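Local atomic coordinates of putative uncharacterized protein (PDB entry 3UEB), a protein that is of unknown function, an archaeal UPF0440-family (DUF3194) protein with an alpha-plus-beta fold whose two subunits join their beta-sheets into one. Residues A[11-16]-A[90-95]; A[29-34]-A[52-57]. All coordinates share one frame; numbering follows the deposited sequence.

Interaction 1 of 2, residues A[11-16]-A[90-95]; sequences IHIGLP and RAYEIV
Tyr92 of helix 80-104 lays the end of its ring against Ile11 and Ile13 of strand 6-14, and its hydroxyl against Ile11. Segments 11-16 and 90-95 stay well apart as backbones, the nearest CA atoms, those of Ile13 and Tyr92, being 9.6 Å from each other, and the tyrosine ring bridges the gap.

The apolar contacts centre on CE2 of Tyr92. CD1 of Ile11 approaches this carbon to 3.8 Å, the two side chains running in from opposite directions. Ile11 places CG1 between its backbone N and carbonyl carbon (chi1 67°) and then extends fully, which carries CD1 out from the sheet to the ring. Ile13 works from a different angle: its CD1 lies at the ring edge, close to the ring plane, 4.1 Å from CE2 of Tyr92. The two isoleucine methyls thus share one ortho-to-hydroxyl carbon of the ring. Ile11 also packs on Val88 of helix 80-104, while Leu15 touches Leu99 of that helix and Leu23 and Ile26 of helix 20-41.

No hydrogen bond or salt bridge joins the two segments. Within this contact the phenolic OH of Tyr92 meets carbon, with CG2 of Ile11 3.3 Å from it. Polar links run elsewhere: Ile11 and Ile13 make backbone hydrogen bonds to Ile66 and Leu64 of strand 63-71. On the helix, a long ion pair sets NE of Arg90 3.7 Å from OE2 of Glu93, whose other carboxylate oxygen bridges to Arg97.

Burying 184 Å² in all, this modest, partly buried contact fastens the C-terminal helix to an outer strand of the chain's three-stranded antiparallel sheet, as expected of a two-layer alpha+beta sandwich with beta-alpha-beta-beta-alpha topology.

Interaction 2 of 2, residues A[29-34]-A[52-57]; sequences LAQETI and VTMRIN
Gln31 lies against Val52 and Met54 and forms the tight part of this buried contact. Its CG comes within 3.2 Å of CG1 of Val52, a close approach for two carbons, while its amide continues past the valine to the strand backbone. NE2 of Gln31 donates to O of Val52 over 2.9 Å in a nearly straight bond (165° at the hydrogen). The acceptor lies in the plane of the Gln31 amide, although the nitrogen sits well above the carbonyl plane of Val52. With CG anti to the backbone N (chi1 177°), the glutamine leans toward the strand, and a bend at chi2 turns the amide onto it. The Met54 side chain crosses that of Gln31 at about a right angle and rests its CE 3.3 Å from OE1 of Gln31.

Helix 20-41 here runs antiparallel to strand 49-56, the next element in the chain, and covers one face of an antiparallel sheet that continues into the second subunit. At that interface OE1 of Gln31 is hydrogen-bonded to NE2 of Gln31 of the second subunit. An alanine here in place of Gln31 would probably leave Val52 O without its side-chain donor and abolish the glutamine-glutamine bond across the dimer.

Packing is looser at Ile34, whose CG2 stands 4.3 Å from CG2 of Val52. The other face of the strand is more open: Thr53 points away from the helix, its hydroxyl bonded to that of Thr53 of the second subunit, and the partly exposed Arg55 pairs through NE with Asp49 of that subunit.

Overall arrangement
The two interactions hold the two helices to the same sheet, their centres about 9 Å apart. Interaction 1 ties helix 80-104 to strand 6-14, interaction 2 ties helix 20-41 to strand 49-56, and strand 63-71 runs between those two outer strands. The helices also meet directly: CD1 of Ile94 lies 3.3 Å from CG2 of Thr33, and CG2 of Ile94 lies 3.8 Å from CD1 of Leu29, which makes the helical layer continuous from one contact to the other. Only interaction 2 is touched by the second subunit, placing it at the dimer interface. No active site or ligand is known here to which either contact could be related.

Interaction 1 of 2, residues A[11-16]-A[90-95]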
loop_
_atom_site.group_PDB
_atom_site.type_symbol
_atom_site.label_atom_id
_atom_site.label_comp_id
_atom_site.label_asym_id
_atom_site.label_seq_id
_atom_site.Cartn_x
_atom_site.Cartn_y
_atom_site.Cartn_z
ATOM N N ILE A 11 12.273 -5.159 1.020
ATOM C CA ILE A 11 13.176 -4.353 1.824
ATOM C C ILE A 11 12.699 -4.248 3.270
ATOM O O ILE A 11 11.504 -4.101 3.543
ATOM C CB ILE A 11 13.352 -2.938 1.221
ATOM C CG1 ILE A 11 12.050 -2.148 1.314
ATOM C CG2 ILE A 11 13.778 -3.051 -0.244
ATOM C CD1 ILE A 11 12.140 -0.751 0.720
ATOM N N HIS A 12 13.650 -4.349 4.192
ATOM C CA HIS A 12 13.374 -4.271 5.619
ATOM C C HIS A 12 13.907 -2.957 6.156
ATOM O O HIS A 12 15.053 -2.590 5.901
ATOM C CB HIS A 12 14.031 -5.451 6.342
ATOM C CG HIS A 12 13.375 -6.768 6.063
ATOM N ND1 HIS A 12 13.846 -7.958 6.576
ATOM C CD2 HIS A 12 12.264 -7.078 5.353
ATOM C CE1 HIS A 12 13.050 -8.944 6.197
ATOM N NE2 HIS A 12 12.083 -8.436 5.454
ATOM N N ILE A 13 13.074 -2.245 6.903
ATOM C CA ILE A 13 13.472 -0.953 7.440
ATOM C C ILE A 13 13.212 -0.788 8.939
ATOM O O ILE A 13 12.114 -1.071 9.433
ATOM C CB ILE A 13 12.747 0.186 6.688
ATOM C CG1 ILE A 13 13.045 0.096 5.187
ATOM C CG2 ILE A 13 13.198 1.536 7.223
ATOM C CD1 ILE A 13 12.340 1.162 4.342
ATOM N N GLY A 14 14.236 -0.335 9.656
ATOM C CA GLY A 14 14.101 -0.095 11.080
ATOM C C GLY A 14 13.985 1.403 11.302
ATOM O O GLY A 14 14.779 2.162 10.750
ATOM N N LEU A 15 13.000 1.834 12.089
ATOM C CA LEU A 15 12.788 3.262 12.370
ATOM C C LEU A 15 12.521 3.487 13.867
ATOM O O LEU A 15 11.441 3.931 14.264
ATOM C CB LEU A 15 11.607 3.778 11.539
ATOM C CG LEU A 15 11.765 3.625 10.017
ATOM C CD1 LEU A 15 10.412 3.744 9.336
ATOM C CD2 LEU A 15 12.735 4.671 9.491
ATOM N N PRO A 16 13.525 3.210 14.711
ATOM C CA PRO A 16 13.481 3.341 16.173
ATOM C C PRO A 16 13.133 4.696 16.787
ATOM O O PRO A 16 12.619 4.754 17.903
ATOM C CB PRO A 16 14.870 2.860 16.601
ATOM C CG PRO A 16 15.735 3.292 15.464
ATOM C CD PRO A 16 14.896 2.900 14.261
ATOM N N ARG A 90 14.873 5.745 -4.774
ATOM C CA ARG A 90 14.150 7.010 -4.681
ATOM C C ARG A 90 13.372 7.037 -3.371
ATOM O O ARG A 90 13.317 8.064 -2.700
ATOM C CB ARG A 90 13.175 7.173 -5.852
ATOM C CG ARG A 90 12.340 8.448 -5.785
ATOM C CD ARG A 90 13.234 9.683 -5.775
ATOM N NE ARG A 90 14.023 9.790 -6.999
ATOM C CZ ARG A 90 13.535 10.185 -8.173
ATOM N NH1 ARG A 90 12.254 10.517 -8.283
ATOM N NH2 ARG A 90 14.326 10.245 -9.241
ATOM N N ALA A 91 12.773 5.900 -3.016
ATOM C CA ALA A 91 12.004 5.790 -1.782
ATOM C C ALA A 91 12.892 6.099 -0.571
ATOM O O ALA A 91 12.533 6.918 0.258
ATOM C CB ALA A 91 11.401 4.396 -1.662
ATOM N N TYR A 92 14.049 5.449 -0.477
ATOM C CA TYR A 92 14.978 5.703 0.633
ATOM C C TYR A 92 15.295 7.198 0.750
ATOM O O TYR A 92 15.249 7.775 1.839
ATOM C CB TYR A 92 16.296 4.953 0.409
ATOM C CG TYR A 92 16.190 3.446 0.458
ATOM C CD1 TYR A 92 17.009 2.652 -0.337
ATOM C CD2 TYR A 92 15.292 2.813 1.310
ATOM C CE1 TYR A 92 16.938 1.260 -0.292
ATOM C CE2 TYR A 92 15.209 1.417 1.366
ATOM C CZ TYR A 92 16.036 0.652 0.559
ATOM O OH TYR A 92 15.949 -0.719 0.589
ATOM N N GLU A 93 15.628 7.809 -0.383
ATOM C CA GLU A 93 15.967 9.227 -0.434
ATOM C C GLU A 93 14.846 10.108 0.094
ATOM O O GLU A 93 15.079 11.068 0.833
ATOM C CB GLU A 93 16.280 9.649 -1.870
ATOM C CG GLU A 93 16.845 11.054 -1.968
ATOM C CD GLU A 93 16.723 11.656 -3.360
ATOM O OE1 GLU A 93 17.406 12.673 -3.617
ATOM O OE2 GLU A 93 15.944 11.127 -4.189
ATOM N N ILE A 94 13.623 9.786 -0.301
ATOM C CA ILE A 94 12.472 10.563 0.119
ATOM C C ILE A 94 12.155 10.269 1.576
ATOM O O ILE A 94 11.820 11.181 2.337
ATOM C CB ILE A 94 11.267 10.266 -0.803
ATOM C CG1 ILE A 94 11.560 10.847 -2.192
ATOM C CG2 ILE A 94 9.987 10.846 -0.226
ATOM C CD1 ILE A 94 10.629 10.376 -3.272
ATOM N N VAL A 95 12.291 9.011 1.983
ATOM C CA VAL A 95 12.023 8.666 3.369
ATOM C C VAL A 95 13.040 9.359 4.285
ATOM O O VAL A 95 12.669 9.933 5.310
ATOM C CB VAL A 95 12.073 7.132 3.600
ATOM C CG1 VAL A 95 12.079 6.830 5.091
ATOM C CG2 VAL A 95 10.855 6.470 2.962
#

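Interaction 2 of 2, residues A[29-34]-A[52-57]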
loop_
_atom_site.group_PDB
_atom_site.type_symbol
_atom_site.label_atom_id
_atom_site.label_comp_id
_atom_site.label_asym_id
_atom_site.label_seq_id
_atom_site.Cartn_x
_atom_site.Cartn_y
_atom_site.Cartn_z
ATOM N N LEU A 29 4.484 6.665 2.771
ATOM C CA LEU A 29 5.358 7.492 1.940
ATOM C C LEU A 29 6.242 6.606 1.057
ATOM O O LEU A 29 6.408 6.858 -0.143
ATOM C CB LEU A 29 6.233 8.386 2.823
ATOM C CG LEU A 29 7.204 9.337 2.112
ATOM C CD1 LEU A 29 6.438 10.235 1.134
ATOM C CD2 LEU A 29 7.945 10.189 3.145
ATOM N N ALA A 30 6.787 5.559 1.660
ATOM C CA ALA A 30 7.662 4.622 0.966
ATOM C C ALA A 30 6.942 3.911 -0.171
ATOM O O ALA A 30 7.360 3.986 -1.325
ATOM C CB ALA A 30 8.200 3.595 1.957
ATOM N N GLN A 31 5.853 3.225 0.172
ATOM C CA GLN A 31 5.063 2.475 -0.795
ATOM C C GLN A 31 4.588 3.317 -1.969
ATOM O O GLN A 31 4.700 2.911 -3.127
ATOM C CB GLN A 31 3.845 1.857 -0.114
ATOM C CG GLN A 31 2.935 1.104 -1.082
ATOM C CD GLN A 31 1.483 1.153 -0.669
ATOM O OE1 GLN A 31 0.990 2.194 -0.239
ATOM N NE2 GLN A 31 0.781 0.034 -0.820
ATOM N N GLU A 32 4.051 4.492 -1.664
ATOM C CA GLU A 32 3.533 5.382 -2.689
ATOM C C GLU A 32 4.633 6.040 -3.518
ATOM O O GLU A 32 4.422 6.377 -4.680
ATOM C CB GLU A 32 2.603 6.410 -2.034
ATOM C CG GLU A 32 1.487 5.702 -1.253
ATOM C CD GLU A 32 0.554 6.639 -0.512
ATOM O OE1 GLU A 32 0.876 7.843 -0.405
ATOM O OE2 GLU A 32 -0.500 6.152 -0.029
ATOM N N THR A 33 5.810 6.222 -2.930
ATOM C CA THR A 33 6.916 6.789 -3.691
ATOM C C THR A 33 7.246 5.755 -4.772
ATOM O O THR A 33 7.510 6.096 -5.919
ATOM C CB THR A 33 8.169 7.012 -2.802
ATOM O OG1 THR A 33 7.900 8.055 -1.849
ATOM C CG2 THR A 33 9.378 7.399 -3.655
ATOM N N ILE A 34 7.212 4.483 -4.393
ATOM C CA ILE A 34 7.510 3.402 -5.323
ATOM C C ILE A 34 6.445 3.283 -6.415
ATOM O O ILE A 34 6.775 3.070 -7.583
ATOM C CB ILE A 34 7.650 2.063 -4.568
ATOM C CG1 ILE A 34 8.873 2.131 -3.645
ATOM C CG2 ILE A 34 7.781 0.909 -5.558
ATOM C CD1 ILE A 34 9.069 0.914 -2.756
ATOM N N VAL A 52 2.447 -3.438 -4.482
ATOM C CA VAL A 52 3.333 -2.887 -3.486
ATOM C C VAL A 52 2.693 -3.056 -2.112
ATOM O O VAL A 52 1.594 -2.562 -1.841
ATOM C CB VAL A 52 3.622 -1.414 -3.771
ATOM C CG1 VAL A 52 4.720 -0.921 -2.844
ATOM C CG2 VAL A 52 4.050 -1.250 -5.237
ATOM N N THR A 53 3.401 -3.774 -1.254
ATOM C CA THR A 53 2.937 -4.078 0.083
ATOM C C THR A 53 3.701 -3.344 1.167
ATOM O O THR A 53 4.914 -3.197 1.077
ATOM C CB THR A 53 3.106 -5.581 0.370
ATOM O OG1 THR A 53 2.461 -6.341 -0.655
ATOM C CG2 THR A 53 2.511 -5.942 1.729
ATOM N N MET A 54 2.987 -2.875 2.184
ATOM C CA MET A 54 3.640 -2.250 3.325
ATOM C C MET A 54 3.192 -3.082 4.521
ATOM O O MET A 54 2.005 -3.406 4.660
ATOM C CB MET A 54 3.238 -0.778 3.510
ATOM C CG MET A 54 1.916 -0.524 4.230
ATOM S SD MET A 54 1.707 1.220 4.627
ATOM C CE MET A 54 1.220 1.808 3.036
ATOM N N ARG A 55 4.150 -3.459 5.358
ATOM C CA ARG A 55 3.863 -4.247 6.544
ATOM C C ARG A 55 4.430 -3.534 7.768
ATOM O O ARG A 55 5.633 -3.295 7.849
ATOM C CB ARG A 55 4.496 -5.639 6.424
ATOM C CG ARG A 55 4.329 -6.497 7.676
ATOM C CD ARG A 55 5.171 -7.770 7.624
ATOM N NE ARG A 55 4.991 -8.592 8.820
ATOM C CZ ARG A 55 5.733 -9.657 9.124
ATOM N NH1 ARG A 55 5.488 -10.345 10.234
ATOM N NH2 ARG A 55 6.725 -10.031 8.323
ATOM N N ILE A 56 3.563 -3.181 8.712
ATOM C CA ILE A 56 4.011 -2.507 9.927
ATOM C C ILE A 56 3.865 -3.460 11.109
ATOM O O ILE A 56 2.770 -3.936 11.415
ATOM C CB ILE A 56 3.208 -1.203 10.199
ATOM C CG1 ILE A 56 3.660 -0.087 9.244
ATOM C CG2 ILE A 56 3.430 -0.737 11.635
ATOM C CD1 ILE A 56 3.232 -0.269 7.806
ATOM N N ASN A 57 4.982 -3.743 11.766
ATOM C CA ASN A 57 4.984 -4.650 12.902
ATOM C C ASN A 57 6.240 -4.395 13.731
ATOM O O ASN A 57 7.267 -5.052 13.543
ATOM C CB ASN A 57 4.969 -6.099 12.406
ATOM C CG ASN A 57 4.783 -7.100 13.528
ATOM O OD1 ASN A 57 5.197 -6.859 14.671
ATOM N ND2 ASN A 57 4.171 -8.238 13.209
#